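Local coordinates for small ribosomal subunit protein bS6 (Thermotoga maritima, PDB 1VMB) that probably binds 16S ribosomal RNA together with protein bS18 as a structural component of the small ribosomal subunit, at residues 31-34 with 35-39; 112-115 with 116-119. All coordinates share one frame; numbering follows the deposited sequence.

Contact 1: 31-34 with 35-39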
loop_
_atom_site.group_PDB
_atom_site.type_symbol
_atom_site.label_atom_id
_atom_site.label_comp_id
_atom_site.label_asym_id
_atom_site.label_seq_id
_atom_site.Cartn_x
_atom_site.Cartn_y
_atom_site.Cartn_z
ATOM N N VAL A 31 17.239 4.251 0.328
ATOM C CA VAL A 31 17.181 2.807 0.049
ATOM C C VAL A 31 17.413 2.628 -1.452
ATOM O O VAL A 31 16.699 3.218 -2.248
ATOM C CB VAL A 31 15.809 2.243 0.462
ATOM C CG1 VAL A 31 15.700 0.766 0.180
ATOM C CG2 VAL A 31 15.563 2.427 1.916
ATOM N N PRO A 32 18.426 1.851 -1.838
ATOM C CA PRO A 32 18.730 1.584 -3.225
ATOM C C PRO A 32 17.523 1.111 -4.001
ATOM O O PRO A 32 16.665 0.384 -3.468
ATOM C CB PRO A 32 19.727 0.454 -3.120
ATOM C CG PRO A 32 20.366 0.713 -1.813
ATOM C CD PRO A 32 19.305 1.093 -0.930
ATOM N N GLU A 33 17.456 1.498 -5.265
ATOM C CA GLU A 33 16.197 1.262 -5.987
ATOM C C GLU A 33 15.817 -0.223 -6.101
ATOM O O GLU A 33 14.621 -0.576 -5.984
ATOM C CB GLU A 33 16.222 1.911 -7.353
ATOM C CG GLU A 33 14.850 1.910 -7.994
ATOM C CD GLU A 33 14.825 2.679 -9.302
ATOM O OE1 GLU A 33 15.764 3.441 -9.616
ATOM O OE2 GLU A 33 13.823 2.516 -10.020
ATOM N N GLU A 34 16.796 -1.094 -6.273
ATOM C CA GLU A 34 16.482 -2.529 -6.313
ATOM C C GLU A 34 15.925 -3.019 -4.964
ATOM O O GLU A 34 14.991 -3.806 -4.958
ATOM C CB GLU A 34 17.658 -3.378 -6.794
ATOM C CG GLU A 34 18.035 -3.270 -8.301
ATOM C CD GLU A 34 16.957 -3.755 -9.296
ATOM O OE1 GLU A 34 15.909 -4.285 -8.883
ATOM O OE2 GLU A 34 17.171 -3.594 -10.544
ATOM N N GLU A 35 16.429 -2.493 -3.840
ATOM C CA GLU A 35 15.887 -2.841 -2.552
ATOM C C GLU A 35 14.461 -2.273 -2.406
ATOM O O GLU A 35 13.527 -2.900 -1.827
ATOM C CB GLU A 35 16.829 -2.351 -1.450
ATOM C CG GLU A 35 18.105 -3.132 -1.387
ATOM C CD GLU A 35 19.085 -2.623 -0.367
ATOM O OE1 GLU A 35 18.636 -2.085 0.667
ATOM O OE2 GLU A 35 20.316 -2.762 -0.640
ATOM N N ARG A 36 14.245 -1.064 -2.943
ATOM C CA ARG A 36 12.895 -0.515 -3.003
ATOM C C ARG A 36 11.972 -1.456 -3.726
ATOM O O ARG A 36 10.868 -1.687 -3.234
ATOM C CB ARG A 36 12.842 0.896 -3.638
ATOM C CG ARG A 36 13.673 1.879 -2.747
ATOM C CD ARG A 36 13.309 3.345 -2.842
ATOM N NE ARG A 36 13.304 3.849 -4.191
ATOM C CZ ARG A 36 14.335 4.444 -4.778
ATOM N NH1 ARG A 36 15.520 4.581 -4.167
ATOM N NH2 ARG A 36 14.209 4.872 -6.031
ATOM N N GLU A 37 12.384 -1.957 -4.880
ATOM C CA GLU A 37 11.518 -2.851 -5.632
ATOM C C GLU A 37 11.223 -4.160 -4.863
ATOM O O GLU A 37 10.070 -4.627 -4.797
ATOM C CB GLU A 37 12.101 -3.138 -7.013
ATOM C CG GLU A 37 12.156 -1.918 -7.936
ATOM C CD GLU A 37 10.835 -1.179 -8.118
ATOM O OE1 GLU A 37 9.729 -1.744 -7.892
ATOM O OE2 GLU A 37 10.895 0.008 -8.517
ATOM N N ASN A 38 12.230 -4.667 -4.194
ATOM C CA ASN A 38 12.025 -5.839 -3.319
ATOM C C ASN A 38 11.020 -5.565 -2.207
ATOM O O ASN A 38 10.237 -6.458 -1.892
ATOM C CB ASN A 38 13.325 -6.297 -2.668
ATOM C CG ASN A 38 14.329 -6.813 -3.634
ATOM O OD1 ASN A 38 14.057 -6.969 -4.844
ATOM N ND2 ASN A 38 15.566 -7.045 -3.134
ATOM N N LEU A 39 11.052 -4.375 -1.600
ATOM C CA LEU A 39 10.092 -4.025 -0.523
ATOM C C LEU A 39 8.691 -4.033 -1.087
ATOM O O LEU A 39 7.717 -4.512 -0.464
ATOM C CB LEU A 39 10.404 -2.663 0.102
ATOM C CG LEU A 39 11.425 -2.709 1.264
ATOM C CD1 LEU A 39 11.997 -1.305 1.486
ATOM C CD2 LEU A 39 10.734 -3.279 2.553
HETATM O O HOH W 1 16.078 5.863 -7.825
HETATM O O HOH W 2 15.294 -6.280 -7.214
#
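The first turn of helix 33-51, entered through Pro32 at the N-cap position, is closed by Arg36 reaching back to the residue before the cap, Val31. Arg36 NH1 donates to Val31 O at 2.6 Å, sitting almost in line with the C=O bond. The N-H...O angle is 143°, and the oxygen is tilted out of the guanidinium plane. The bend at chi3 (-53°) and the turn at chi4 together lay the guanidinium over Glu33 CA, with NH1 beside Val31 O. Glu33 covers one face of the guanidinium, its CA over the centre and Glu33 CG 3.6 Å from Arg36 NH2. The Glu33 carboxylate, nearly parallel to the guanidinium but well out of its plane, makes no direct bond with it; water 1 joins the two, donating to Glu33 OE1 and accepting from Arg36 NH2 at 2.8 Å. With Arg36 cut back to an alanine, Val31 O would probably lose its side-chain donor and Asp77 its salt-bridge partner.

The backbone ladder begins with Arg36 N to Pro32 O at 2.9 Å and continues through Glu37 N to Glu33 O. On the inner side, Val31 has CG1 anti to its amide nitrogen (chi1 179°), which brings this methyl to 3.7 Å from both Glu35 CB and Arg36 CG. The Glu35 carboxylate lies across the Pro32 ring, where Glu35 OE1 is 3.6 Å from Pro32 CD. Outside the turn, in one of its two conformers Glu37 reaches Arg60 on strand 54-66. Arg36 NE forms a salt bridge with Asp77 on strand 73-85, while Arg36 and Leu39 pack on Ile27 of strand 19-27, so the helix start is tied to both of these strands of the sheet.

Contact 2: 112-115 with 116-119. With EDO (1,2-ethanediol), chain C.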
loop_
_atom_site.group_PDB
_atom_site.type_symbol
_atom_site.label_atom_id
_atom_site.label_comp_id
_atom_site.label_asym_id
_atom_site.label_seq_id
_atom_site.Cartn_x
_atom_site.Cartn_y
_atom_site.Cartn_z
ATOM N N PHE A 112 -14.872 2.734 -0.073
ATOM C CA PHE A 112 -16.308 2.637 -0.208
ATOM C C PHE A 112 -16.799 3.137 -1.570
ATOM O O PHE A 112 -17.781 2.653 -2.087
ATOM C CB PHE A 112 -17.034 3.383 0.925
ATOM C CG PHE A 112 -16.779 2.813 2.302
ATOM C CD1 PHE A 112 -17.589 1.788 2.811
ATOM C CD2 PHE A 112 -15.756 3.326 3.096
ATOM C CE1 PHE A 112 -17.319 1.249 4.066
ATOM C CE2 PHE A 112 -15.502 2.822 4.372
ATOM C CZ PHE A 112 -16.290 1.768 4.853
ATOM N N ASP A 113 -16.164 4.181 -2.104
ATOM C CA ASP A 113 -16.561 4.726 -3.389
ATOM C C ASP A 113 -16.436 3.681 -4.517
ATOM O O ASP A 113 -17.279 3.594 -5.388
ATOM C CB ASP A 113 -15.711 5.980 -3.685
ATOM C CG ASP A 113 -14.250 5.688 -3.850
ATOM O OD1 ASP A 113 -13.599 5.123 -2.947
ATOM O OD2 ASP A 113 -13.676 5.932 -4.947
ATOM N N LEU A 114 -15.350 2.906 -4.469
ATOM C CA LEU A 114 -15.128 1.836 -5.465
ATOM C C LEU A 114 -16.112 0.672 -5.300
ATOM O O LEU A 114 -16.566 0.085 -6.274
ATOM C CB LEU A 114 -13.667 1.370 -5.438
ATOM C CG LEU A 114 -12.682 2.435 -5.826
ATOM C CD1 LEU A 114 -11.291 1.855 -5.803
ATOM C CD2 LEU A 114 -12.972 3.051 -7.118
ATOM N N GLU A 115 -16.426 0.314 -4.065
ATOM C CA GLU A 115 -17.476 -0.701 -3.822
ATOM C C GLU A 115 -18.809 -0.254 -4.381
ATOM O O GLU A 115 -19.486 -1.004 -5.088
ATOM C CB GLU A 115 -17.543 -1.084 -2.325
ATOM C CG GLU A 115 -16.241 -1.622 -1.751
ATOM C CD GLU A 115 -16.319 -1.867 -0.251
ATOM O OE1 GLU A 115 -17.438 -1.852 0.288
ATOM O OE2 GLU A 115 -15.285 -2.068 0.395
ATOM N N LYS A 116 -19.171 1.008 -4.161
ATOM C CA LYS A 116 -20.416 1.550 -4.678
ATOM C C LYS A 116 -20.443 1.506 -6.197
ATOM O O LYS A 116 -21.449 1.083 -6.813
ATOM C CB LYS A 116 -20.607 2.990 -4.203
ATOM C CG LYS A 116 -21.935 3.587 -4.599
ATOM C CD LYS A 116 -22.238 4.877 -3.864
ATOM C CE LYS A 116 -21.097 5.849 -4.020
ATOM N NZ LYS A 116 -21.510 7.238 -3.687
ATOM N N LYS A 117 -19.306 1.888 -6.784
ATOM C CA LYS A 117 -19.154 1.925 -8.249
ATOM C C LYS A 117 -19.366 0.557 -8.858
ATOM O O LYS A 117 -20.055 0.427 -9.870
ATOM C CB LYS A 117 -17.760 2.426 -8.626
ATOM C CG LYS A 117 -17.421 2.309 -10.106
ATOM C CD LYS A 117 -16.118 3.039 -10.378
ATOM C CE LYS A 117 -15.178 2.257 -11.332
ATOM N NZ LYS A 117 -13.718 2.618 -11.046
ATOM N N GLU A 118 -18.800 -0.456 -8.226
ATOM C CA GLU A 118 -18.918 -1.830 -8.716
ATOM C C GLU A 118 -20.345 -2.305 -8.643
ATOM O O GLU A 118 -20.825 -2.932 -9.587
ATOM C CB GLU A 118 -18.000 -2.789 -7.940
ATOM C CG GLU A 118 -16.555 -2.670 -8.399
ATOM C CD GLU A 118 -15.627 -3.790 -7.923
ATOM O OE1 GLU A 118 -16.123 -4.849 -7.457
ATOM O OE2 GLU A 118 -14.386 -3.595 -8.028
ATOM N N ARG A 119 -21.017 -2.038 -7.528
ATOM C CA ARG A 119 -22.433 -2.381 -7.431
ATOM C C ARG A 119 -23.245 -1.723 -8.543
ATOM O O ARG A 119 -24.175 -2.327 -9.091
ATOM C CB ARG A 119 -22.991 -1.960 -6.093
ATOM C CG ARG A 119 -22.547 -2.814 -4.975
ATOM C CD ARG A 119 -23.341 -2.595 -3.728
ATOM N NE ARG A 119 -23.109 -1.288 -3.125
ATOM C CZ ARG A 119 -22.065 -1.010 -2.322
ATOM N NH1 ARG A 119 -21.160 -1.920 -1.995
ATOM N NH2 ARG A 119 -21.945 0.193 -1.832
HETATM C C1 EDO C . -12.757 7.454 -0.018
HETATM O O1 EDO C . -12.077 6.924 -1.144
HETATM C C2 EDO C . -13.273 6.337 0.912
HETATM O O2 EDO C . -14.396 5.628 0.338
HETATM O O HOH W 3 -19.951 1.926 -0.372
HETATM O O HOH W 4 -19.752 -0.478 0.360
#
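Arg119 N donates to Glu115 O at 3.1 Å in a nearly straight bond (171°), and the bend at chi3 (-69°) folds the arginine back, bringing the same oxygen over one face of its guanidinium, toward the rim. Glu115 OE2 is held by a salt bridge to Arg110 and by the backbone N of Ile20. Two waters complete the link between Arg119 and the preceding turn. Water 4 donates to Glu115 OE1 at 2.7 Å and accepts from Arg119 NH1, bridging charges that do not meet directly. Water 3, at the guanidinium edge, accepts from Arg119 NH2 at 3.0 Å and donates to Phe112 O, which also receives Lys116 N.

At the start of the helix, a 1,2-ethanediol, probably from the crystallisation liquor, gives its O1 hydroxyl to Asp113 OD1 at 3.0 Å, and its O2 lies at the edge of the Phe112 ring. Asp113 also pairs with Arg111. Farther round, Leu114 and Lys117 run side by side, with Leu114 CD2 4.0 Å from Lys117 NZ. Leu114 and Glu118 rest on Ile20 of strand 19-27, and Glu118 forms a salt bridge with Arg84. The i to i+4 ladder is that of a regular alpha-helix, here the C-terminal helix after strand 103-110, held to the start of strand 19-27 through Glu115 and Ile20.

Overall arrangement
Contact 1 precedes contact 2 along the chain and lies at the start of helix 33-51, whereas contact 2 belongs to the C-terminal helix 112-122. Their centres are 33 Å apart on opposite sides of the chain's centre, and their nearest atoms are about 21 Å apart. What they share is the four-stranded antiparallel sheet, ordered 54-66, 73-85, 19-27, 103-110. Strand 19-27 is touched by both, through Ile27 at contact 1 and through Arg19 and Ile20 at contact 2. Strand 73-85 likewise supplies a salt-bridge partner to each. Helix 33-51 thus packs on the sheet of the ferredoxin-like bS6 fold, while helix 112-122 follows its last strand, at the far end of strand 19-27.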